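Local coordinates for protein truncated hemoglobin from geobacillus stearothermophilus (Geobacillus stearothermophilus, PDB 2BKM) that binds haem and, in its haem pocket, molecular oxygen as a truncated globin, which probably serves in oxygen storage, transport or related ligand chemistry, at residues A[41-44]-A[45-49]; A[49-52]-A[53-57]. All coordinates share one frame; numbering follows the deposited sequence.

Interaction 1: residues A[41-44]-A[45-49]; sequences LTET and AHKQK. Unlike the reference sequence in segment 45-49: His46 (reference Arg). With HEM (protoporphyrin IX containing Fe), chain D.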
ATOM      1  N   LEU A  41     -12.625   4.749   5.814  1.00 14.45           N
ATOM      2  CA  LEU A  41     -11.456   4.620   4.956  1.00 14.07           C
ATOM      3  C   LEU A  41     -11.685   5.043   3.542  1.00 14.81           C
ATOM      4  O   LEU A  41     -10.844   4.806   2.672  1.00 14.05           O
ATOM      5  CB  LEU A  41     -10.970   3.174   5.005  1.00 13.56           C
ATOM      6  CG  LEU A  41     -10.425   2.740   6.376  1.00 13.19           C
ATOM      7  CD1 LEU A  41     -10.409   1.229   6.470  1.00 15.44           C
ATOM      8  CD2 LEU A  41      -9.054   3.325   6.657  1.00 15.71           C
ATOM      9  N   THR A  42     -12.806   5.703   3.283  1.00 14.49           N
ATOM     10  CA  THR A  42     -13.118   6.126   1.921  1.00 15.34           C
ATOM     11  C   THR A  42     -12.015   6.994   1.342  1.00 14.45           C
ATOM     12  O   THR A  42     -11.518   6.741   0.266  1.00 14.07           O
ATOM     13  CB  THR A  42     -14.483   6.872   1.899  1.00 15.54           C
ATOM     14  OG1 THR A  42     -15.475   5.979   2.393  1.00 18.56           O
ATOM     15  CG2 THR A  42     -14.866   7.306   0.468  1.00 18.28           C
ATOM     16  N   GLU A  43     -11.627   8.038   2.054  1.00 14.24           N
ATOM     17  CA  GLU A  43     -10.652   8.944   1.528  1.00 14.48           C
ATOM     18  C   GLU A  43      -9.286   8.274   1.407  1.00 12.89           C
ATOM     19  O   GLU A  43      -8.559   8.478   0.435  1.00 12.63           O
ATOM     20  CB  GLU A  43     -10.557  10.151   2.437  1.00 17.58           C
ATOM     21  CG  GLU A  43      -9.708  11.222   1.922  1.00 21.11           C
ATOM     22  CD  GLU A  43      -9.650  12.387   2.900  1.00 29.89           C
ATOM     23  OE1 GLU A  43     -10.479  12.422   3.845  1.00 32.53           O
ATOM     24  OE2 GLU A  43      -8.761  13.257   2.742  1.00 34.85           O
ATOM     25  N   THR A  44      -8.964   7.445   2.402  1.00 12.22           N
ATOM     26  CA  THR A  44      -7.676   6.775   2.389  1.00 10.96           C
ATOM     27  C   THR A  44      -7.557   5.892   1.158  1.00 10.46           C
ATOM     28  O   THR A  44      -6.521   5.857   0.495  1.00 10.33           O
ATOM     29  CB  THR A  44      -7.563   5.879   3.622  1.00 11.39           C
ATOM     30  OG1 THR A  44      -7.832   6.666   4.793  1.00 12.89           O
ATOM     31  CG2 THR A  44      -6.170   5.286   3.695  1.00 12.36           C
ATOM     32  N   ALA A  45      -8.617   5.138   0.891  1.00 10.00           N
ATOM     33  CA  ALA A  45      -8.608   4.224  -0.232  1.00  8.98           C
ATOM     34  C   ALA A  45      -8.496   4.992  -1.533  1.00  9.18           C
ATOM     35  O   ALA A  45      -7.770   4.573  -2.442  1.00  9.68           O
ATOM     36  CB  ALA A  45      -9.867   3.389  -0.237  1.00  9.30           C
ATOM     37  N   HIS A  46      -9.174   6.137  -1.627  1.00  9.90           N
ATOM     38  CA  HIS A  46      -9.074   6.940  -2.821  1.00 11.51           C
ATOM     39  C   HIS A  46      -7.630   7.362  -3.045  1.00 10.10           C
ATOM     40  O   HIS A  46      -7.085   7.237  -4.120  1.00 11.89           O
ATOM     41  CB  HIS A  46      -9.986   8.163  -2.663  1.00 13.57           C
ATOM     42  CG  HIS A  46      -9.770   9.225  -3.680  1.00 17.52           C
ATOM     43  ND1 HIS A  46     -10.067   9.057  -5.016  1.00 20.40           N
ATOM     44  CD2 HIS A  46      -9.313  10.493  -3.549  1.00 19.79           C
ATOM     45  CE1 HIS A  46      -9.794  10.175  -5.667  1.00 21.99           C
ATOM     46  NE2 HIS A  46      -9.327  11.057  -4.801  1.00 21.95           N
ATOM     47  N   LYS A  47      -6.996   7.828  -1.984  1.00  9.11           N
ATOM     48  CA  LYS A  47      -5.634   8.312  -2.108  1.00 10.07           C
ATOM     49  C   LYS A  47      -4.691   7.184  -2.449  1.00  8.52           C
ATOM     50  O   LYS A  47      -3.792   7.357  -3.224  1.00  9.15           O
ATOM     51  CB  LYS A  47      -5.179   8.922  -0.793  1.00 11.10           C
ATOM     52  CG  LYS A  47      -5.801  10.278  -0.489  1.00 11.62           C
ATOM     53  CD  LYS A  47      -5.404  10.723   0.914  1.00 16.35           C
ATOM     54  CE  LYS A  47      -5.851  12.148   1.171  1.00 17.72           C
ATOM     55  NZ  LYS A  47      -5.449  12.549   2.555  1.00 22.08           N
ATOM     56  N   GLN A  48      -4.905   6.017  -1.841  1.00  8.44           N
ATOM     57  CA  GLN A  48      -4.028   4.895  -2.114  1.00  7.62           C
ATOM     58  C   GLN A  48      -4.183   4.382  -3.535  1.00  8.27           C
ATOM     59  O   GLN A  48      -3.213   3.969  -4.152  1.00  9.09           O
ATOM     60  CB  GLN A  48      -4.351   3.767  -1.144  1.00  7.79           C
ATOM     61  CG  GLN A  48      -3.349   2.608  -1.160  1.00  7.54           C
ATOM     62  CD  GLN A  48      -1.991   3.022  -0.609  1.00  8.15           C
ATOM     63  OE1 GLN A  48      -1.712   2.774   0.584  1.00 12.11           O
ATOM     64  NE2 GLN A  48      -1.166   3.667  -1.424  1.00  6.10           N
ATOM     65  N   LYS A  49      -5.408   4.374  -4.037  1.00  8.72           N
ATOM     66  CA  LYS A  49      -5.579   4.004  -5.437  1.00 10.28           C
ATOM     67  C   LYS A  49      -4.778   4.946  -6.337  1.00  9.23           C
ATOM     68  O   LYS A  49      -4.076   4.527  -7.255  1.00 10.53           O
ATOM     69  CB  LYS A  49      -7.042   4.026  -5.819  1.00 11.45           C
ATOM     70  CG  LYS A  49      -7.211   3.650  -7.267  1.00 15.95           C
ATOM     71  CD  LYS A  49      -8.605   3.264  -7.666  1.00 23.78           C
ATOM     72  CE  LYS A  49      -8.570   2.196  -8.780  1.00 24.58           C
ATOM     73  NZ  LYS A  49      -7.511   2.212  -9.889  1.00 24.55           N
TER
HETATM   74  CHA HEM D 202      -1.574   7.371   4.723  1.00 11.22           C
HETATM   75  CHB HEM D 202      -0.438   4.012   7.978  1.00 10.41           C
HETATM   76  CHC HEM D 202       2.732   2.165   4.810  1.00  7.96           C
HETATM   77  CHD HEM D 202       0.806   4.862   1.337  1.00  9.12           C
HETATM   78  C1A HEM D 202      -1.543   6.578   5.835  1.00  9.29           C
HETATM   79  C2A HEM D 202      -2.343   6.832   7.014  1.00  9.11           C
HETATM   80  C3A HEM D 202      -2.026   5.902   7.913  1.00 10.69           C
HETATM   81  C4A HEM D 202      -1.022   5.049   7.332  1.00  9.88           C
HETATM   82  CMA HEM D 202      -2.634   5.751   9.320  1.00 11.63           C
HETATM   83  CAA HEM D 202      -3.384   7.955   7.164  1.00 12.84           C
HETATM   84  CBA HEM D 202      -4.586   7.638   6.294  1.00 16.61           C
HETATM   85  CGA HEM D 202      -5.510   8.821   6.083  1.00 20.92           C
HETATM   86  O1A HEM D 202      -5.333   9.918   6.710  1.00 19.66           O
HETATM   87  O2A HEM D 202      -6.437   8.700   5.243  1.00 19.94           O
HETATM   88  C1B HEM D 202       0.550   3.262   7.408  1.00  7.84           C
HETATM   89  C2B HEM D 202       1.302   2.225   8.085  1.00  8.48           C
HETATM   90  C3B HEM D 202       2.187   1.748   7.217  1.00  8.92           C
HETATM   91  C4B HEM D 202       2.048   2.423   5.949  1.00  9.34           C
HETATM   92  CMB HEM D 202       1.085   1.740   9.534  1.00 10.46           C
HETATM   93  CAB HEM D 202       3.180   0.633   7.505  1.00  9.59           C
HETATM   94  CBB HEM D 202       4.390   0.580   6.936  1.00 14.33           C
HETATM   95  C1C HEM D 202       2.429   2.669   3.563  1.00  8.60           C
HETATM   96  C2C HEM D 202       2.946   2.180   2.307  1.00  6.73           C
HETATM   97  C3C HEM D 202       2.390   2.963   1.373  1.00  8.67           C
HETATM   98  C4C HEM D 202       1.523   3.922   2.008  1.00  8.04           C
HETATM   99  CMC HEM D 202       3.937   0.997   2.102  1.00 11.42           C
HETATM  100  CAC HEM D 202       2.524   2.893  -0.157  1.00  9.21           C
HETATM  101  CBC HEM D 202       3.363   2.111  -0.821  1.00 13.89           C
HETATM  102  C1D HEM D 202       0.028   5.798   1.941  1.00  7.93           C
HETATM  103  C2D HEM D 202      -0.591   6.892   1.236  1.00 10.08           C
HETATM  104  C3D HEM D 202      -1.306   7.665   2.285  1.00 10.45           C
HETATM  105  C4D HEM D 202      -1.025   6.996   3.531  1.00  9.36           C
HETATM  106  CMD HEM D 202      -0.548   7.162  -0.274  1.00 10.70           C
HETATM  107  CAD HEM D 202      -2.131   8.919   2.073  1.00 11.45           C
HETATM  108  CBD HEM D 202      -1.270  10.150   2.386  1.00 12.73           C
HETATM  109  CGD HEM D 202      -2.190  11.345   2.303  1.00 16.48           C
HETATM  110  O1D HEM D 202      -2.954  11.631   3.283  1.00 18.36           O
HETATM  111  O2D HEM D 202      -2.193  11.962   1.203  1.00 17.80           O
HETATM  112  NA  HEM D 202      -0.746   5.480   6.076  1.00  9.44           N
HETATM  113  NB  HEM D 202       1.045   3.344   6.123  1.00  7.34           N
HETATM  114  NC  HEM D 202       1.553   3.705   3.347  1.00  8.67           N
HETATM  115  ND  HEM D 202      -0.259   5.892   3.290  1.00  8.68           N
HETATM  116 FE   HEM D 202       0.414   4.620   4.708  1.00  9.08          FE

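Interaction 2: residues A[49-52]-A[53-57]; sequences KQFL and TQYLG. With HEM (protoporphyrin IX containing Fe), chain D.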
ATOM      1  N   LYS A  49      -5.408   4.374  -4.037  1.00  8.72           N
ATOM      2  CA  LYS A  49      -5.579   4.004  -5.437  1.00 10.28           C
ATOM      3  C   LYS A  49      -4.778   4.946  -6.337  1.00  9.23           C
ATOM      4  O   LYS A  49      -4.076   4.527  -7.255  1.00 10.53           O
ATOM      5  CB  LYS A  49      -7.042   4.026  -5.819  1.00 11.45           C
ATOM      6  CG  LYS A  49      -7.211   3.650  -7.267  1.00 15.95           C
ATOM      7  CD  LYS A  49      -8.605   3.264  -7.666  1.00 23.78           C
ATOM      8  CE  LYS A  49      -8.570   2.196  -8.780  1.00 24.58           C
ATOM      9  NZ  LYS A  49      -7.511   2.212  -9.889  1.00 24.55           N
ATOM     10  N   GLN A  50      -4.874   6.251  -6.050  1.00  9.06           N
ATOM     11  CA  GLN A  50      -4.098   7.227  -6.821  1.00  9.63           C
ATOM     12  C   GLN A  50      -2.601   7.019  -6.660  1.00  9.67           C
ATOM     13  O   GLN A  50      -1.844   7.003  -7.628  1.00  9.85           O
ATOM     14  CB  GLN A  50      -4.448   8.649  -6.382  1.00 10.48           C
ATOM     15  CG  GLN A  50      -5.871   9.009  -6.702  1.00 12.01           C
ATOM     16  CD  GLN A  50      -6.218  10.348  -6.152  1.00 14.40           C
ATOM     17  OE1 GLN A  50      -5.899  10.662  -5.014  1.00 15.41           O
ATOM     18  NE2 GLN A  50      -6.849  11.160  -6.965  1.00 18.79           N
ATOM     19  N   PHE A  51      -2.170   6.794  -5.414  1.00  9.18           N
ATOM     20  CA  PHE A  51      -0.769   6.631  -5.160  1.00  8.21           C
ATOM     21  C   PHE A  51      -0.189   5.390  -5.835  1.00  8.05           C
ATOM     22  O   PHE A  51       0.837   5.470  -6.465  1.00  9.20           O
ATOM     23  CB  PHE A  51      -0.470   6.582  -3.662  1.00  7.73           C
ATOM     24  CG  PHE A  51       0.969   6.387  -3.405  1.00  8.91           C
ATOM     25  CD1 PHE A  51       1.838   7.444  -3.602  1.00 10.04           C
ATOM     26  CD2 PHE A  51       1.494   5.111  -3.094  1.00  7.39           C
ATOM     27  CE1 PHE A  51       3.240   7.252  -3.454  1.00 11.37           C
ATOM     28  CE2 PHE A  51       2.848   4.906  -2.943  1.00  9.19           C
ATOM     29  CZ  PHE A  51       3.748   5.956  -3.129  1.00 11.36           C
ATOM     30  N   LEU A  52      -0.865   4.261  -5.666  1.00  8.75           N
ATOM     31  CA  LEU A  52      -0.312   3.027  -6.184  1.00  8.07           C
ATOM     32  C   LEU A  52      -0.273   3.075  -7.712  1.00  7.81           C
ATOM     33  O   LEU A  52       0.668   2.588  -8.322  1.00  8.77           O
ATOM     34  CB  LEU A  52      -1.132   1.835  -5.715  1.00  8.89           C
ATOM     35  CG  LEU A  52      -0.974   1.516  -4.216  1.00  7.74           C
ATOM     36  CD1 LEU A  52      -1.900   0.394  -3.886  1.00  9.73           C
ATOM     37  CD2 LEU A  52       0.479   1.172  -3.896  1.00  9.07           C
ATOM     38  N   THR A  53      -1.251   3.755  -8.311  1.00  8.34           N
ATOM     39  CA  THR A  53      -1.238   3.934  -9.762  1.00  9.61           C
ATOM     40  C   THR A  53       0.055   4.618 -10.189  1.00  9.76           C
ATOM     41  O   THR A  53       0.774   4.147 -11.056  1.00 10.90           O
ATOM     42  CB  THR A  53      -2.485   4.764 -10.170  1.00  9.42           C
ATOM     43  OG1 THR A  53      -3.651   3.975  -9.897  1.00 11.70           O
ATOM     44  CG2 THR A  53      -2.390   5.123 -11.663  1.00 11.51           C
ATOM     45  N   GLN A  54       0.361   5.725  -9.536  1.00 10.24           N
ATOM     46  CA  GLN A  54       1.555   6.472  -9.848  1.00 10.57           C
ATOM     47  C   GLN A  54       2.816   5.703  -9.489  1.00 10.99           C
ATOM     48  O   GLN A  54       3.758   5.676 -10.243  1.00 11.63           O
ATOM     49  CB  GLN A  54       1.418   7.799  -9.101  1.00 12.94           C
ATOM     50  CG  GLN A  54       2.578   8.718  -9.064  1.00 15.33           C
ATOM     51  CD  GLN A  54       2.178   9.991  -8.366  1.00 15.70           C
ATOM     52  OE1 GLN A  54       1.044  10.451  -8.488  1.00 12.80           O
ATOM     53  NE2 GLN A  54       3.106  10.569  -7.623  1.00 18.89           N
ATOM     54  N   TYR A  55       2.799   5.068  -8.325  1.00  9.93           N
ATOM     55  CA  TYR A  55       3.926   4.319  -7.839  1.00  9.91           C
ATOM     56  C   TYR A  55       4.313   3.215  -8.785  1.00 10.31           C
ATOM     57  O   TYR A  55       5.493   2.901  -8.908  1.00 11.63           O
ATOM     58  CB  TYR A  55       3.451   3.691  -6.560  1.00  9.41           C
ATOM     59  CG  TYR A  55       4.386   2.860  -5.730  1.00  7.94           C
ATOM     60  CD1 TYR A  55       4.273   1.469  -5.715  1.00  7.79           C
ATOM     61  CD2 TYR A  55       5.308   3.462  -4.901  1.00  8.60           C
ATOM     62  CE1 TYR A  55       5.009   0.712  -4.870  1.00  8.52           C
ATOM     63  CE2 TYR A  55       6.070   2.698  -4.021  1.00  8.19           C
ATOM     64  CZ  TYR A  55       5.907   1.322  -4.026  1.00  8.40           C
ATOM     65  OH  TYR A  55       6.651   0.575  -3.160  1.00  7.04           O
ATOM     66  N   LEU A  56       3.316   2.640  -9.458  1.00  8.85           N
ATOM     67  CA  LEU A  56       3.570   1.522 -10.361  1.00 10.62           C
ATOM     68  C   LEU A  56       3.956   1.956 -11.750  1.00 10.61           C
ATOM     69  O   LEU A  56       4.143   1.105 -12.621  1.00 10.51           O
ATOM     70  CB  LEU A  56       2.337   0.642 -10.409  1.00 10.79           C
ATOM     71  CG  LEU A  56       1.986  -0.246  -9.203  1.00 11.83           C
ATOM     72  CD1 LEU A  56       0.538  -0.535  -9.245  1.00 11.34           C
ATOM     73  CD2 LEU A  56       2.704  -1.537  -9.360  1.00 16.82           C
ATOM     74  N   GLY A  57       3.960   3.271 -11.995  1.00 12.01           N
ATOM     75  CA  GLY A  57       4.341   3.766 -13.322  1.00 12.05           C
ATOM     76  C   GLY A  57       3.131   4.142 -14.158  1.00 13.80           C
ATOM     77  O   GLY A  57       3.247   4.428 -15.357  1.00 14.38           O
TER
HETATM   78  CHA HEM D 202      -1.574   7.371   4.723  1.00 11.22           C
HETATM   79  CHB HEM D 202      -0.438   4.012   7.978  1.00 10.41           C
HETATM   80  CHC HEM D 202       2.732   2.165   4.810  1.00  7.96           C
HETATM   81  CHD HEM D 202       0.806   4.862   1.337  1.00  9.12           C
HETATM   82  C1A HEM D 202      -1.543   6.578   5.835  1.00  9.29           C
HETATM   83  C2A HEM D 202      -2.343   6.832   7.014  1.00  9.11           C
HETATM   84  C3A HEM D 202      -2.026   5.902   7.913  1.00 10.69           C
HETATM   85  C4A HEM D 202      -1.022   5.049   7.332  1.00  9.88           C
HETATM   86  CMA HEM D 202      -2.634   5.751   9.320  1.00 11.63           C
HETATM   87  CAA HEM D 202      -3.384   7.955   7.164  1.00 12.84           C
HETATM   88  CBA HEM D 202      -4.586   7.638   6.294  1.00 16.61           C
HETATM   89  CGA HEM D 202      -5.510   8.821   6.083  1.00 20.92           C
HETATM   90  O1A HEM D 202      -5.333   9.918   6.710  1.00 19.66           O
HETATM   91  O2A HEM D 202      -6.437   8.700   5.243  1.00 19.94           O
HETATM   92  C1B HEM D 202       0.550   3.262   7.408  1.00  7.84           C
HETATM   93  C2B HEM D 202       1.302   2.225   8.085  1.00  8.48           C
HETATM   94  C3B HEM D 202       2.187   1.748   7.217  1.00  8.92           C
HETATM   95  C4B HEM D 202       2.048   2.423   5.949  1.00  9.34           C
HETATM   96  CMB HEM D 202       1.085   1.740   9.534  1.00 10.46           C
HETATM   97  CAB HEM D 202       3.180   0.633   7.505  1.00  9.59           C
HETATM   98  CBB HEM D 202       4.390   0.580   6.936  1.00 14.33           C
HETATM   99  C1C HEM D 202       2.429   2.669   3.563  1.00  8.60           C
HETATM  100  C2C HEM D 202       2.946   2.180   2.307  1.00  6.73           C
HETATM  101  C3C HEM D 202       2.390   2.963   1.373  1.00  8.67           C
HETATM  102  C4C HEM D 202       1.523   3.922   2.008  1.00  8.04           C
HETATM  103  CMC HEM D 202       3.937   0.997   2.102  1.00 11.42           C
HETATM  104  CAC HEM D 202       2.524   2.893  -0.157  1.00  9.21           C
HETATM  105  CBC HEM D 202       3.363   2.111  -0.821  1.00 13.89           C
HETATM  106  C1D HEM D 202       0.028   5.798   1.941  1.00  7.93           C
HETATM  107  C2D HEM D 202      -0.591   6.892   1.236  1.00 10.08           C
HETATM  108  C3D HEM D 202      -1.306   7.665   2.285  1.00 10.45           C
HETATM  109  C4D HEM D 202      -1.025   6.996   3.531  1.00  9.36           C
HETATM  110  CMD HEM D 202      -0.548   7.162  -0.274  1.00 10.70           C
HETATM  111  CAD HEM D 202      -2.131   8.919   2.073  1.00 11.45           C
HETATM  112  CBD HEM D 202      -1.270  10.150   2.386  1.00 12.73           C
HETATM  113  CGD HEM D 202      -2.190  11.345   2.303  1.00 16.48           C
HETATM  114  O1D HEM D 202      -2.954  11.631   3.283  1.00 18.36           O
HETATM  115  O2D HEM D 202      -2.193  11.962   1.203  1.00 17.80           O
HETATM  116  NA  HEM D 202      -0.746   5.480   6.076  1.00  9.44           N
HETATM  117  NB  HEM D 202       1.045   3.344   6.123  1.00  7.34           N
HETATM  118  NC  HEM D 202       1.553   3.705   3.347  1.00  8.67           N
HETATM  119  ND  HEM D 202      -0.259   5.892   3.290  1.00  8.68           N
HETATM  120 FE   HEM D 202       0.414   4.620   4.708  1.00  9.08          FE

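Interaction 1: residues A[41-44]-A[45-49]
The N-terminal turns of helix 42-55, which correspond to the distal (E) helix of the globin fold, bring Glu43 and Lys47 together one turn apart beside the haem propionates. Their side chains run alongside each other in the same direction, and Lys47 NZ sits between two carboxylates. It donates to HEM O1D at 2.8 Å, the closer partner, and forms a salt bridge with Glu43 OE2 at 3.4 Å, weak as a hydrogen bond. Lys47 reaches this position because its CG stands anti to the carbonyl carbon (chi1 -74°) and the rest of the chain is fully extended. Two anions on one ammonium would be expected to favour its charged form. With an alanine here, HEM O1D would probably lose its ammonium donor and Glu43 its salt-bridge mate.

One residue later than Glu43, Thr44 serves the other propionate: its hydroxyl OG1 donates to HEM O2A over a short 2.5 Å. Gln48 follows one turn on, its chain bent at chi2 (68°), which lays the amide over a face of the porphyrin, near its rim at the meso carbon HEM CHD; Gln48 OE1 comes to 3.4 Å from that carbon. OE1 is also weakly hydrogen-bonded to Tyr24, a fellow member of the oxygen pocket.

Main-chain bonds fix the spacing of these groups. Leu41, the N-cap residue, accepts at O from Ala45 N at 2.9 Å, and the i to i+4 series continues to Thr44 O, reached by Gln48 N at 2.8 Å. One face of the distal (E) helix lines the haem in the globin fold, and here that face places Thr44 and Lys47 at the propionates and Gln48 in the oxygen pocket.

Interaction 2: residues A[49-52]-A[53-57]
Lys49 O is gripped twice by Thr53, whose hydroxyl OG1 donates at 2.7 Å and whose backbone N donates at 3.1 Å. The two donors reach the oxygen from opposite faces of the carbonyl plane, so they share it without competing for one direction. Thr53 OG1 can do this because it stands anti to its own carbonyl carbon, beside the backbone N (chi1 -66°), and so folds back onto the preceding turn. Farther along, Tyr55 N donates to Phe51 O at 2.7 Å, and Leu56 N to Leu52 O at 2.9 Å. The helix then stops in a Schellman motif: Gly57 has a positive phi of 101°, and its N reaches Gln54 O at 3.0 Å.

Packing takes over on the haem side. The rings of Phe51 and Tyr55 form an oblique pair, planes at 42°, with Phe51 CZ only 3.4 Å from Tyr55 CD2. A CH-pi contact adds to this, Tyr55 CB lying over the Phe51 face, 4.3 Å from the centroid of that ring. Phe51 CB also meets the haem methyl HEM CMD at 3.4 Å, while the vinyl carbon HEM CBC lies over one face of the Tyr55 ring, offset toward its rim.

Tyr55 OH is hydrogen-bonded to Thr116, and Arg112 makes a cation-pi contact with its ring, tying this end of helix 42-55 to helix 104-120. Leu52 and Leu56 both touch Phe109 of that helix as well as helix 12-29, and Leu56 with Thr53 also meets helix 6-9.

In the fold
Interactions 1 and 2 lie on the same helix, 42-55, meet at Lys49, and have centres about 12 Å apart. Both touch the haem: interaction 1 reaches the propionates and CHD, interaction 2 the CMD methyl and a vinyl, with Gln48 and Phe51 both near CMD. Interaction 1, at the partly buried N-terminal end, is polar, and several of its residues are exposed. Interaction 2 is buried and its side-chain packing is mostly apolar, with aromatic rings set against the haem. Each rests on i to i+4 backbone bonds, yet a side-chain hydroxyl serves the cofactor in 41-49 and the helix's own backbone in 49-57. The N-cap and the Schellman motif mark the two ends.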